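Local coordinates for protein CrmK (Actinoalloteichus sp. WH1-2216-6, PDB 5I1V) that acts as a covalently flavinylated FAD oxidoreductase in the recycling of shunt products during caerulomycin biosynthesis, at residues Gly131-Gly136 / Tyr200-Pro205; Gly94-Glu99 / Glu213-Arg218; Asp150-Val155 / Ala185-Gly190; Gln106-Leu111 / Gly116-Gly121. All coordinates share one frame; numbering follows the deposited sequence.

Contact 1. Residues Gly131-Gly136 / Tyr200-Pro205. With FAD (flavin-adenine dinucleotide), chain E.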
# COMPACT_ATOMS: atom_id res chain seq x y z
N GLY A 131 -14.09 9.07 -7.44
CA GLY A 131 -13.55 9.93 -8.51
C GLY A 131 -13.09 9.18 -9.73
O GLY A 131 -13.17 9.66 -10.90
N HIS A 132 -12.63 7.96 -9.52
CA HIS A 132 -11.98 7.21 -10.57
C HIS A 132 -12.92 6.71 -11.69
O HIS A 132 -12.69 6.94 -12.88
CB HIS A 132 -11.24 6.04 -9.95
CG HIS A 132 -10.57 5.16 -10.93
ND1 HIS A 132 -9.43 5.53 -11.61
CD2 HIS A 132 -10.85 3.90 -11.33
CE1 HIS A 132 -9.04 4.52 -12.38
NE2 HIS A 132 -9.89 3.53 -12.23
N ILE A 133 -14.01 6.05 -11.30
CA ILE A 133 -14.86 5.44 -12.28
C ILE A 133 -15.60 6.49 -13.12
O ILE A 133 -15.59 6.38 -14.34
CB ILE A 133 -15.81 4.41 -11.63
CG1 ILE A 133 -15.00 3.29 -10.98
CG2 ILE A 133 -16.73 3.84 -12.71
CD1 ILE A 133 -15.82 2.24 -10.26
N SER A 134 -16.17 7.51 -12.50
CA SER A 134 -16.98 8.52 -13.18
C SER A 134 -16.21 9.30 -14.24
O SER A 134 -16.82 9.85 -15.16
CB SER A 134 -17.62 9.51 -12.17
OG SER A 134 -16.60 10.12 -11.36
N GLY A 135 -14.89 9.37 -14.11
CA GLY A 135 -14.03 9.97 -15.12
C GLY A 135 -13.62 9.13 -16.31
O GLY A 135 -13.03 9.66 -17.28
N GLY A 136 -13.89 7.83 -16.25
CA GLY A 136 -13.51 6.88 -17.29
C GLY A 136 -12.18 6.19 -17.01
O GLY A 136 -11.30 6.18 -17.84
N TYR A 200 -21.48 1.94 -6.92
CA TYR A 200 -21.49 1.62 -8.35
C TYR A 200 -21.78 0.13 -8.38
O TYR A 200 -21.44 -0.61 -7.43
CB TYR A 200 -20.10 1.77 -8.98
CG TYR A 200 -19.47 3.13 -9.05
CD1 TYR A 200 -19.77 3.97 -10.10
CD2 TYR A 200 -18.51 3.55 -8.12
CE1 TYR A 200 -19.15 5.20 -10.27
CE2 TYR A 200 -17.88 4.81 -8.26
CZ TYR A 200 -18.21 5.63 -9.35
OH TYR A 200 -17.62 6.86 -9.57
N TRP A 201 -22.32 -0.32 -9.49
CA TRP A 201 -22.45 -1.74 -9.76
C TRP A 201 -21.75 -2.04 -11.07
O TRP A 201 -21.99 -1.41 -12.10
CB TRP A 201 -23.93 -2.15 -9.86
CG TRP A 201 -24.64 -2.26 -8.55
CD1 TRP A 201 -24.70 -3.34 -7.74
CD2 TRP A 201 -25.37 -1.22 -7.88
NE1 TRP A 201 -25.45 -3.05 -6.61
CE2 TRP A 201 -25.87 -1.75 -6.68
CE3 TRP A 201 -25.67 0.09 -8.21
CZ2 TRP A 201 -26.68 -1.02 -5.81
CZ3 TRP A 201 -26.46 0.84 -7.34
CH2 TRP A 201 -26.97 0.28 -6.17
N LEU A 202 -20.91 -3.08 -11.04
CA LEU A 202 -20.13 -3.46 -12.15
C LEU A 202 -20.49 -4.84 -12.67
O LEU A 202 -20.56 -5.80 -11.90
CB LEU A 202 -18.64 -3.44 -11.79
CG LEU A 202 -18.09 -2.14 -11.19
CD1 LEU A 202 -16.68 -2.35 -10.66
CD2 LEU A 202 -18.07 -1.05 -12.21
N ARG A 203 -20.60 -4.94 -13.99
CA ARG A 203 -20.81 -6.21 -14.64
C ARG A 203 -20.60 -6.09 -16.15
O ARG A 203 -20.85 -5.06 -16.71
CB ARG A 203 -22.23 -6.69 -14.30
CG ARG A 203 -23.23 -6.68 -15.40
CD ARG A 203 -24.61 -7.07 -14.87
NE ARG A 203 -24.84 -8.49 -14.95
CZ ARG A 203 -25.25 -9.12 -16.06
NH1 ARG A 203 -25.48 -8.41 -17.17
NH2 ARG A 203 -25.43 -10.44 -16.06
N SER A 204 -20.14 -7.14 -16.81
CA SER A 204 -20.06 -7.17 -18.27
C SER A 204 -21.44 -7.11 -18.85
O SER A 204 -22.33 -7.82 -18.39
CB SER A 204 -19.43 -8.47 -18.77
OG SER A 204 -18.13 -8.59 -18.26
N PRO A 205 -21.65 -6.27 -19.86
CA PRO A 205 -23.01 -6.23 -20.42
C PRO A 205 -23.46 -7.58 -21.02
O PRO A 205 -24.65 -7.88 -21.04
CB PRO A 205 -22.93 -5.15 -21.51
CG PRO A 205 -21.50 -4.70 -21.57
CD PRO A 205 -20.73 -5.29 -20.43
PA FAD E . -10.89 12.54 -4.77
O1A FAD E . -9.78 13.54 -4.61
O2A FAD E . -11.53 12.06 -3.49
O5B FAD E . -11.99 13.09 -5.75
C5B FAD E . -11.72 13.41 -7.11
C4B FAD E . -12.85 14.30 -7.64
O4B FAD E . -14.03 13.48 -7.70
C3B FAD E . -13.26 15.50 -6.81
O3B FAD E . -13.85 16.46 -7.67
C2B FAD E . -14.32 14.95 -5.90
O2B FAD E . -15.15 15.89 -5.20
C1B FAD E . -15.04 13.96 -6.84
N9A FAD E . -15.57 12.79 -6.10
C8A FAD E . -14.94 11.94 -5.24
N7A FAD E . -15.84 11.07 -4.69
C5A FAD E . -17.01 11.38 -5.21
C6A FAD E . -18.33 10.82 -5.06
N6A FAD E . -18.44 9.77 -4.26
N1A FAD E . -19.32 11.40 -5.74
C2A FAD E . -19.14 12.49 -6.52
N3A FAD E . -17.92 13.04 -6.76
C4A FAD E . -16.87 12.52 -6.07
N1 FAD E . -6.66 7.30 -13.18
C2 FAD E . -6.73 6.32 -14.12
O2 FAD E . -7.67 6.30 -14.91
N3 FAD E . -5.81 5.34 -14.23
C4 FAD E . -4.72 5.25 -13.48
O4 FAD E . -3.92 4.31 -13.60
C4X FAD E . -4.55 6.25 -12.43
N5 FAD E . -3.47 6.22 -11.61
C5X FAD E . -3.40 7.09 -10.59
C6 FAD E . -2.39 6.98 -9.64
C7 FAD E . -2.25 7.85 -8.56
C7M FAD E . -1.10 7.66 -7.56
C8 FAD E . -3.25 8.93 -8.45
C8M FAD E . -3.18 9.95 -7.35
C9 FAD E . -4.28 9.08 -9.39
C9A FAD E . -4.40 8.19 -10.46
N10 FAD E . -5.43 8.29 -11.40
C10 FAD E . -5.56 7.31 -12.37
C1' FAD E . -6.29 9.47 -11.48
C2' FAD E . -7.55 9.26 -10.71
O2' FAD E . -8.44 8.49 -11.50
C3' FAD E . -8.18 10.54 -10.27
O3' FAD E . -7.22 11.27 -9.46
C4' FAD E . -9.50 10.29 -9.52
O4' FAD E . -10.33 11.44 -9.72
C5' FAD E . -9.25 10.04 -8.05
O5' FAD E . -10.49 9.73 -7.43
P FAD E . -10.50 9.79 -5.84
O1P FAD E . -9.36 9.03 -5.28
O2P FAD E . -11.88 9.48 -5.34
O3P FAD E . -10.21 11.37 -5.60

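Contact 2. Residues Gly94-Glu99 / Glu213-Arg218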
# COMPACT_ATOMS: atom_id res chain seq x y z
N GLY A 94 -27.07 -9.03 -10.08
CA GLY A 94 -26.13 -9.80 -10.84
C GLY A 94 -24.89 -8.99 -11.14
O GLY A 94 -24.30 -9.09 -12.21
N ALA A 95 -24.50 -8.15 -10.18
CA ALA A 95 -23.40 -7.22 -10.41
C ALA A 95 -22.62 -7.01 -9.15
O ALA A 95 -23.19 -7.12 -8.07
CB ALA A 95 -23.96 -5.88 -10.90
N PHE A 96 -21.34 -6.65 -9.29
CA PHE A 96 -20.53 -6.33 -8.13
C PHE A 96 -20.81 -4.92 -7.59
O PHE A 96 -20.67 -3.92 -8.33
CB PHE A 96 -19.05 -6.50 -8.44
CG PHE A 96 -18.69 -7.91 -8.68
CD1 PHE A 96 -18.40 -8.77 -7.64
CD2 PHE A 96 -18.67 -8.40 -9.99
CE1 PHE A 96 -18.11 -10.10 -7.92
CE2 PHE A 96 -18.35 -9.69 -10.24
CZ PHE A 96 -18.07 -10.54 -9.24
N GLU A 97 -21.19 -4.84 -6.32
CA GLU A 97 -21.43 -3.55 -5.65
C GLU A 97 -20.12 -3.02 -5.10
O GLU A 97 -19.40 -3.74 -4.40
CB GLU A 97 -22.41 -3.73 -4.53
CG GLU A 97 -22.97 -2.44 -3.94
CD GLU A 97 -23.83 -2.73 -2.68
OE1 GLU A 97 -24.02 -3.91 -2.39
OE2 GLU A 97 -24.25 -1.78 -1.96
N VAL A 98 -19.81 -1.78 -5.44
CA VAL A 98 -18.59 -1.15 -5.00
C VAL A 98 -18.97 0.20 -4.39
O VAL A 98 -19.32 1.12 -5.13
CB VAL A 98 -17.59 -0.92 -6.17
CG1 VAL A 98 -16.33 -0.19 -5.69
CG2 VAL A 98 -17.16 -2.21 -6.87
N GLU A 99 -18.85 0.33 -3.08
CA GLU A 99 -19.05 1.65 -2.42
C GLU A 99 -18.01 2.65 -2.85
O GLU A 99 -16.87 2.27 -3.17
CB GLU A 99 -19.12 1.52 -0.90
CG GLU A 99 -20.51 1.05 -0.52
CD GLU A 99 -20.73 0.78 0.96
OE1 GLU A 99 -19.73 0.76 1.73
OE2 GLU A 99 -21.92 0.61 1.36
N GLU A 213 -18.61 -15.44 -10.75
CA GLU A 213 -17.45 -15.83 -11.53
C GLU A 213 -17.57 -15.50 -13.02
O GLU A 213 -16.56 -15.54 -13.75
CB GLU A 213 -17.18 -17.31 -11.35
CG GLU A 213 -16.65 -17.66 -9.98
CD GLU A 213 -17.73 -17.73 -8.90
OE1 GLU A 213 -18.94 -17.84 -9.20
OE2 GLU A 213 -17.34 -17.69 -7.72
N GLU A 214 -18.79 -15.28 -13.49
CA GLU A 214 -19.04 -14.92 -14.87
C GLU A 214 -19.44 -13.46 -15.07
O GLU A 214 -19.56 -13.01 -16.22
CB GLU A 214 -20.14 -15.80 -15.45
CG GLU A 214 -19.63 -17.15 -15.93
CD GLU A 214 -19.43 -18.11 -14.79
OE1 GLU A 214 -20.40 -18.28 -14.01
OE2 GLU A 214 -18.33 -18.70 -14.68
N ALA A 215 -19.67 -12.72 -13.98
CA ALA A 215 -20.24 -11.40 -14.09
C ALA A 215 -19.22 -10.33 -14.49
O ALA A 215 -19.60 -9.28 -14.99
CB ALA A 215 -20.96 -11.03 -12.81
N LEU A 216 -17.94 -10.63 -14.37
CA LEU A 216 -16.86 -9.75 -14.86
C LEU A 216 -15.79 -10.59 -15.51
O LEU A 216 -15.72 -11.80 -15.25
CB LEU A 216 -16.26 -8.93 -13.70
CG LEU A 216 -16.93 -7.63 -13.20
CD1 LEU A 216 -16.27 -7.06 -11.97
CD2 LEU A 216 -17.09 -6.57 -14.27
N PRO A 217 -14.94 -9.98 -16.35
CA PRO A 217 -13.94 -10.79 -17.05
C PRO A 217 -12.87 -11.38 -16.14
O PRO A 217 -12.58 -10.83 -15.07
CB PRO A 217 -13.29 -9.83 -18.05
CG PRO A 217 -13.92 -8.49 -17.85
CD PRO A 217 -14.98 -8.59 -16.80
N ARG A 218 -12.32 -12.53 -16.56
CA ARG A 218 -11.21 -13.16 -15.87
C ARG A 218 -9.97 -12.61 -16.50
O ARG A 218 -9.84 -12.72 -17.70
CB ARG A 218 -11.23 -14.67 -16.11
CG ARG A 218 -12.27 -15.40 -15.31
CD ARG A 218 -12.10 -16.90 -15.48
NE ARG A 218 -13.42 -17.49 -15.61
CZ ARG A 218 -14.22 -17.79 -14.60
NH1 ARG A 218 -13.83 -17.57 -13.35
NH2 ARG A 218 -15.43 -18.32 -14.84

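Contact 3. Residues Asp150-Val155 / Ala185-Gly190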
# COMPACT_ATOMS: atom_id res chain seq x y z
N ASP A 150 -16.97 0.81 -19.27
CA ASP A 150 -17.56 -0.28 -20.08
C ASP A 150 -18.23 -1.42 -19.28
O ASP A 150 -18.87 -2.27 -19.88
CB ASP A 150 -16.52 -0.81 -21.08
CG ASP A 150 -16.04 0.29 -22.04
OD1 ASP A 150 -16.91 1.10 -22.39
OD2 ASP A 150 -14.81 0.38 -22.42
N TYR A 151 -18.09 -1.40 -17.96
CA TYR A 151 -18.70 -2.36 -17.06
C TYR A 151 -19.66 -1.72 -16.09
O TYR A 151 -20.01 -2.36 -15.07
CB TYR A 151 -17.57 -3.06 -16.28
CG TYR A 151 -16.67 -3.75 -17.24
CD1 TYR A 151 -15.57 -3.07 -17.81
CD2 TYR A 151 -16.96 -5.02 -17.69
CE1 TYR A 151 -14.77 -3.70 -18.76
CE2 TYR A 151 -16.19 -5.64 -18.64
CZ TYR A 151 -15.11 -4.99 -19.18
OH TYR A 151 -14.34 -5.66 -20.13
N LEU A 152 -20.00 -0.44 -16.30
CA LEU A 152 -20.86 0.26 -15.35
C LEU A 152 -22.33 -0.14 -15.59
O LEU A 152 -22.99 0.28 -16.53
CB LEU A 152 -20.72 1.75 -15.40
CG LEU A 152 -21.48 2.56 -14.32
CD1 LEU A 152 -21.00 2.22 -12.93
CD2 LEU A 152 -21.27 4.05 -14.55
N HIS A 153 -22.81 -0.98 -14.73
CA HIS A 153 -24.21 -1.50 -14.84
C HIS A 153 -25.20 -0.49 -14.29
O HIS A 153 -26.26 -0.28 -14.88
CB HIS A 153 -24.24 -2.85 -14.13
CG HIS A 153 -25.61 -3.45 -14.00
ND1 HIS A 153 -26.24 -4.11 -15.03
CD2 HIS A 153 -26.43 -3.53 -12.93
CE1 HIS A 153 -27.40 -4.60 -14.60
NE2 HIS A 153 -27.55 -4.23 -13.34
N ALA A 154 -24.87 0.12 -13.14
CA ALA A 154 -25.75 1.06 -12.47
C ALA A 154 -24.93 1.90 -11.48
O ALA A 154 -23.83 1.50 -11.07
CB ALA A 154 -26.84 0.33 -11.68
N VAL A 155 -25.49 3.03 -11.07
CA VAL A 155 -24.89 3.95 -10.08
C VAL A 155 -25.97 4.55 -9.20
O VAL A 155 -27.04 4.86 -9.71
CB VAL A 155 -24.06 5.03 -10.86
CG1 VAL A 155 -24.91 5.95 -11.74
CG2 VAL A 155 -23.17 5.79 -9.92
N ALA A 185 -23.92 10.20 -17.83
CA ALA A 185 -23.04 11.23 -17.30
C ALA A 185 -21.92 10.69 -16.42
O ALA A 185 -20.84 11.23 -16.38
CB ALA A 185 -23.83 12.24 -16.53
N HIS A 186 -22.19 9.59 -15.74
CA HIS A 186 -21.17 8.91 -14.94
C HIS A 186 -20.28 7.95 -15.69
O HIS A 186 -19.54 7.18 -15.07
CB HIS A 186 -21.86 8.22 -13.78
CG HIS A 186 -22.37 9.18 -12.76
ND1 HIS A 186 -23.58 9.83 -12.87
CD2 HIS A 186 -21.81 9.63 -11.62
CE1 HIS A 186 -23.73 10.64 -11.85
NE2 HIS A 186 -22.66 10.55 -11.08
N THR A 187 -20.30 7.98 -17.02
CA THR A 187 -19.43 7.13 -17.79
C THR A 187 -18.40 8.00 -18.48
O THR A 187 -18.02 7.75 -19.62
CB THR A 187 -20.14 6.29 -18.87
OG1 THR A 187 -20.77 7.16 -19.84
CG2 THR A 187 -21.21 5.37 -18.24
N GLY A 188 -17.94 9.00 -17.77
CA GLY A 188 -16.93 9.91 -18.28
C GLY A 188 -17.09 11.35 -17.89
O GLY A 188 -16.15 12.13 -18.12
N GLY A 189 -18.22 11.73 -17.30
CA GLY A 189 -18.43 13.14 -16.95
C GLY A 189 -17.53 13.67 -15.84
O GLY A 189 -17.24 14.88 -15.75
N GLY A 190 -17.10 12.76 -14.96
CA GLY A 190 -16.10 13.12 -13.97
C GLY A 190 -16.74 13.45 -12.63
O GLY A 190 -17.92 13.68 -12.56

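Contact 4. Residues Gln106-Leu111 / Gly116-Gly121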
# COMPACT_ATOMS: atom_id res chain seq x y z
N GLN A 106 -7.80 -2.48 -3.26
CA GLN A 106 -8.64 -3.26 -2.42
C GLN A 106 -9.68 -4.00 -3.24
O GLN A 106 -9.94 -5.17 -3.03
CB GLN A 106 -9.35 -2.30 -1.45
CG GLN A 106 -10.51 -2.87 -0.67
CD GLN A 106 -11.42 -1.79 -0.09
OE1 GLN A 106 -11.10 -0.56 -0.10
NE2 GLN A 106 -12.56 -2.23 0.42
N ILE A 107 -10.31 -3.26 -4.14
CA ILE A 107 -11.29 -3.79 -5.04
C ILE A 107 -10.65 -4.97 -5.82
O ILE A 107 -11.24 -6.07 -5.92
CB ILE A 107 -11.80 -2.69 -6.03
CG1 ILE A 107 -12.65 -1.63 -5.33
CG2 ILE A 107 -12.68 -3.29 -7.10
CD1 ILE A 107 -12.87 -0.37 -6.14
N TYR A 108 -9.45 -4.77 -6.36
CA TYR A 108 -8.87 -5.81 -7.18
C TYR A 108 -8.64 -7.07 -6.35
O TYR A 108 -8.89 -8.19 -6.84
CB TYR A 108 -7.55 -5.41 -7.79
CG TYR A 108 -7.61 -4.32 -8.83
CD1 TYR A 108 -8.76 -4.08 -9.57
CD2 TYR A 108 -6.47 -3.55 -9.10
CE1 TYR A 108 -8.79 -3.08 -10.54
CE2 TYR A 108 -6.49 -2.56 -10.08
CZ TYR A 108 -7.66 -2.33 -10.78
OH TYR A 108 -7.70 -1.35 -11.74
N ARG A 109 -8.16 -6.90 -5.13
CA ARG A 109 -7.84 -8.02 -4.28
C ARG A 109 -9.09 -8.78 -3.93
O ARG A 109 -9.08 -9.99 -3.97
CB ARG A 109 -7.15 -7.58 -2.99
CG ARG A 109 -5.67 -7.35 -3.15
CD ARG A 109 -5.03 -7.37 -1.78
NE ARG A 109 -5.08 -6.04 -1.23
CZ ARG A 109 -4.06 -5.20 -1.23
NH1 ARG A 109 -2.86 -5.55 -1.72
NH2 ARG A 109 -4.22 -3.98 -0.72
N VAL A 110 -10.17 -8.08 -3.60
CA VAL A 110 -11.43 -8.74 -3.28
C VAL A 110 -12.02 -9.52 -4.47
O VAL A 110 -12.44 -10.68 -4.34
CB VAL A 110 -12.46 -7.74 -2.74
CG1 VAL A 110 -13.81 -8.41 -2.55
CG2 VAL A 110 -11.97 -7.17 -1.40
N LEU A 111 -12.15 -8.84 -5.60
CA LEU A 111 -12.70 -9.42 -6.81
C LEU A 111 -11.91 -10.63 -7.26
O LEU A 111 -12.50 -11.67 -7.57
CB LEU A 111 -12.76 -8.43 -7.95
CG LEU A 111 -13.79 -7.33 -7.78
CD1 LEU A 111 -13.93 -6.52 -9.08
CD2 LEU A 111 -15.13 -7.84 -7.30
N GLY A 116 -12.22 -14.54 -8.88
CA GLY A 116 -11.36 -14.78 -10.00
C GLY A 116 -11.54 -13.80 -11.14
O GLY A 116 -11.08 -14.05 -12.26
N VAL A 117 -12.18 -12.67 -10.86
CA VAL A 117 -12.51 -11.68 -11.90
C VAL A 117 -11.76 -10.33 -11.64
O VAL A 117 -11.17 -10.11 -10.58
CB VAL A 117 -14.07 -11.49 -12.00
CG1 VAL A 117 -14.78 -12.80 -12.07
CG2 VAL A 117 -14.68 -10.76 -10.81
N THR A 118 -11.81 -9.43 -12.61
CA THR A 118 -11.31 -8.13 -12.44
C THR A 118 -12.09 -7.15 -13.37
O THR A 118 -12.87 -7.58 -14.18
CB THR A 118 -9.82 -8.11 -12.75
OG1 THR A 118 -9.24 -6.95 -12.16
CG2 THR A 118 -9.55 -8.11 -14.20
N PHE A 119 -11.81 -5.85 -13.24
CA PHE A 119 -12.19 -4.88 -14.29
C PHE A 119 -11.00 -3.96 -14.56
O PHE A 119 -10.11 -3.85 -13.73
CB PHE A 119 -13.43 -4.12 -13.88
CG PHE A 119 -13.18 -3.21 -12.73
CD1 PHE A 119 -13.13 -3.70 -11.46
CD2 PHE A 119 -12.99 -1.86 -12.92
CE1 PHE A 119 -12.90 -2.86 -10.39
CE2 PHE A 119 -12.76 -1.01 -11.85
CZ PHE A 119 -12.70 -1.51 -10.59
N PRO A 120 -10.96 -3.31 -15.73
CA PRO A 120 -9.75 -2.57 -16.13
C PRO A 120 -9.66 -1.17 -15.55
O PRO A 120 -9.97 -0.20 -16.23
CB PRO A 120 -9.88 -2.53 -17.64
CG PRO A 120 -11.35 -2.51 -17.87
CD PRO A 120 -11.92 -3.43 -16.84
N GLY A 121 -9.23 -1.04 -14.31
CA GLY A 121 -9.14 0.24 -13.67
C GLY A 121 -7.65 0.54 -13.59
O GLY A 121 -6.84 -0.16 -14.16
O HOH W 1 -9.57 -8.06 -9.61

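Contact 1. Residues Gly131-Gly136 / Tyr200-Pro205
I133 and S134 pack on Y200, with L202 alongside, and so tie the FAD-binding helix 129-132 of a PCMH-type flavin domain to the central strand, 196-202, of its five-stranded antiparallel sheet. G131 serves the cofactor: its backbone N donates to the phosphate oxygen O2P of FAD (3.1 Å). A beta carbon at this position would run into FAD O5', consistent with glycine here. H132 also turns to FAD. With CG held opposite the backbone N (chi1 178°), its imidazole reaches the ribityl chain, where H132 ND1 and FAD O2' are 3.1 Å apart in a nearly straight hydrogen bond (167°) whose donor could be either atom. FAD N1 lies at the edge of the same ring, in its plane. I133 points the other way, toward the sheet, and spreads its branches over one face of the Y200 ring. Its CD1 is 3.9 Å from the ring centroid and only 17° off the normal, a CH-pi contact, while I133 CB sits 3.5 Å from Y200 CZ. I133 CD1 also comes within 4.4 Å of L202 CD2, a looser apolar touch. Next, S134 meets the phenol oxygen, which has its stronger partner in the carbonyl of G130. A phenylalanine in place of Y200 keeps the ring against I133 but has no hydroxyl, which would probably leave G130 O without this donor and S134 N without its weak acceptor. S134 N approaches Y200 OH at 3.3 Å with a bent N-H, a weak bond.

Contact 2. Residues Gly94-Glu99 / Glu213-Arg218
F96 and L216 meet because each first torsion sets CG opposite its own carbonyl carbon (chi1 -66° in F96 and -82° in L216), sending both side chains across the gap between strand 95-99 and the chain leaving helix 212-215. In L216 the second torsion is extended (174°), which carries CD1 forward until it lies 3.4 Å from F96 CD2. The branch carbon follows, with L216 CG 3.9 Å from F96 CE2, so the leucine grips the CD2-CE2 bond of the phenyl ring instead of a single atom. A215 adds its methyl at the same corner: its CB is 3.9 Å from F96 CE2. That methyl carbon, A215 CB, is equally far, 3.9 Å, from G94 O, a carbonyl whose hydrogen bond goes to R203. No hydrogen bond joins the two segments, and the 178 Å² buried between them is essentially apolar. Beyond them, Y89, Y115 and L111 also pack on the F96 ring, Y115 in an edge-to-face pair. Within 213-218, R218 NH2 and E214 OE2 form a salt bridge of 2.9 Å, with E213 O above the guanidinium plane. E213 itself pairs with R4 of the second subunit. The contact thus seats a short helical turn against the sheet just after a hairpin turn. There G94, with positive phi, and A95 both face D90, the G1 beta bulge that closes the hairpin 87-90/95-99 in the antiparallel sheet of this PCMH-type FAD domain.

Contact 3. Residues Asp150-Val155 / Ala185-Gly190
The imidazole of H186 is met by V155, whose CG1 stands 4.2 Å from H186 CG, and by the ring of F194, with planes at about 55°. I197, a residue that binds FAD, also touches this histidine. The imidazole ND1 of H186 is hydrogen-bonded to the carbonyl of L182 in the preceding helix, which helps fix the ring's rotation. L152 meets the backbone of the same residue instead, with a single methyl. Its CG is anti to the backbone N (chi1 -174°), and CD2 reaches into the turn that follows helix 180-185. There L152 CD2 lies 3.6 Å from H186 O and 3.9 Å from T187 CG2. T187 turns this methyl to the leucine, while its OG1 is hydrogen-bonded to W184 O and A393 N. The turn is closed by G189 N donating to A185 O (2.8 Å), and the backbone angles of G188 and G190 call for glycine. Strand 152-160 is thereby joined to the glycine-rich loop leading to strand 196-202. Across the segments there are only van der Waals contacts: H186 O is buried against the leucine methyl with no polar partner in the model, which probably carries a desolvation cost.

Contact 4. Residues Gln106-Leu111 / Gly116-Gly121
Y108 reaches across to T118, F119 and G121, and its side chain can be followed outward from the helix. CB and CG only carry the ring, with chi1 at -68° leading it along the helix flank toward the returning chain. Y108 CD1 is the first to meet a partner, T118 OG1, at 3.9 Å. Y108 CE1 goes further: it lies 3.5 Å from F119 O and points over the face of the F119 ring, an edge-to-face pair with centroids 5.7 Å apart and planes at 63°. At the tip, OH is hydrogen-bonded to G122 O; its very short approach to G121 is doubtful. Helix 104-115 thus packs on the loop 116-121 that leads to the flavin-binding residues of the PCMH-type FAD domain, P120 forming an inverse gamma turn on the way. Replacing Y108 by an alanine removes ring and hydroxyl, which would probably open a gap over the F119 face, let that ring turn more freely and leave G122 O without this partner. The rim of F119 is filled from the same helix: I107 CG2 lies 3.3 Å from F119 CE1 and L111 CD1 3.8 Å from F119 CD1, both in the plane of the ring. Where the helix ends, G116 N and V117 N both make weak bonds to L111 O. One water accepts from T118 OG1 and donates to Y108 O (2.9 Å) and to V117 O (2.8 Å).

Overall arrangement
Contacts 1, 2 and 3 are joined through the antiparallel sheet, in which strand 196-202 runs between 95-99 and 152-160. On one side, Y200 O is 2.8 Å from V98 N, a probable hydrogen bond. On the other, W201 N and O face A154 O and H153 N across a classic beta bulge; the centres of contacts 1 and 3 are about 5 Å apart. Contact 4 joins contact 2 through P217 O and T118 N (2.9 Å) and contact 1 through L202 CD1 and F119 CE1. Contact 1 binds FAD directly. The H186 side chain of contact 3 is about 6 Å from the bound FAD, and G121 of contact 4 is also about 6 Å from FAD, whereas contact 2 lies away from the annotated sites.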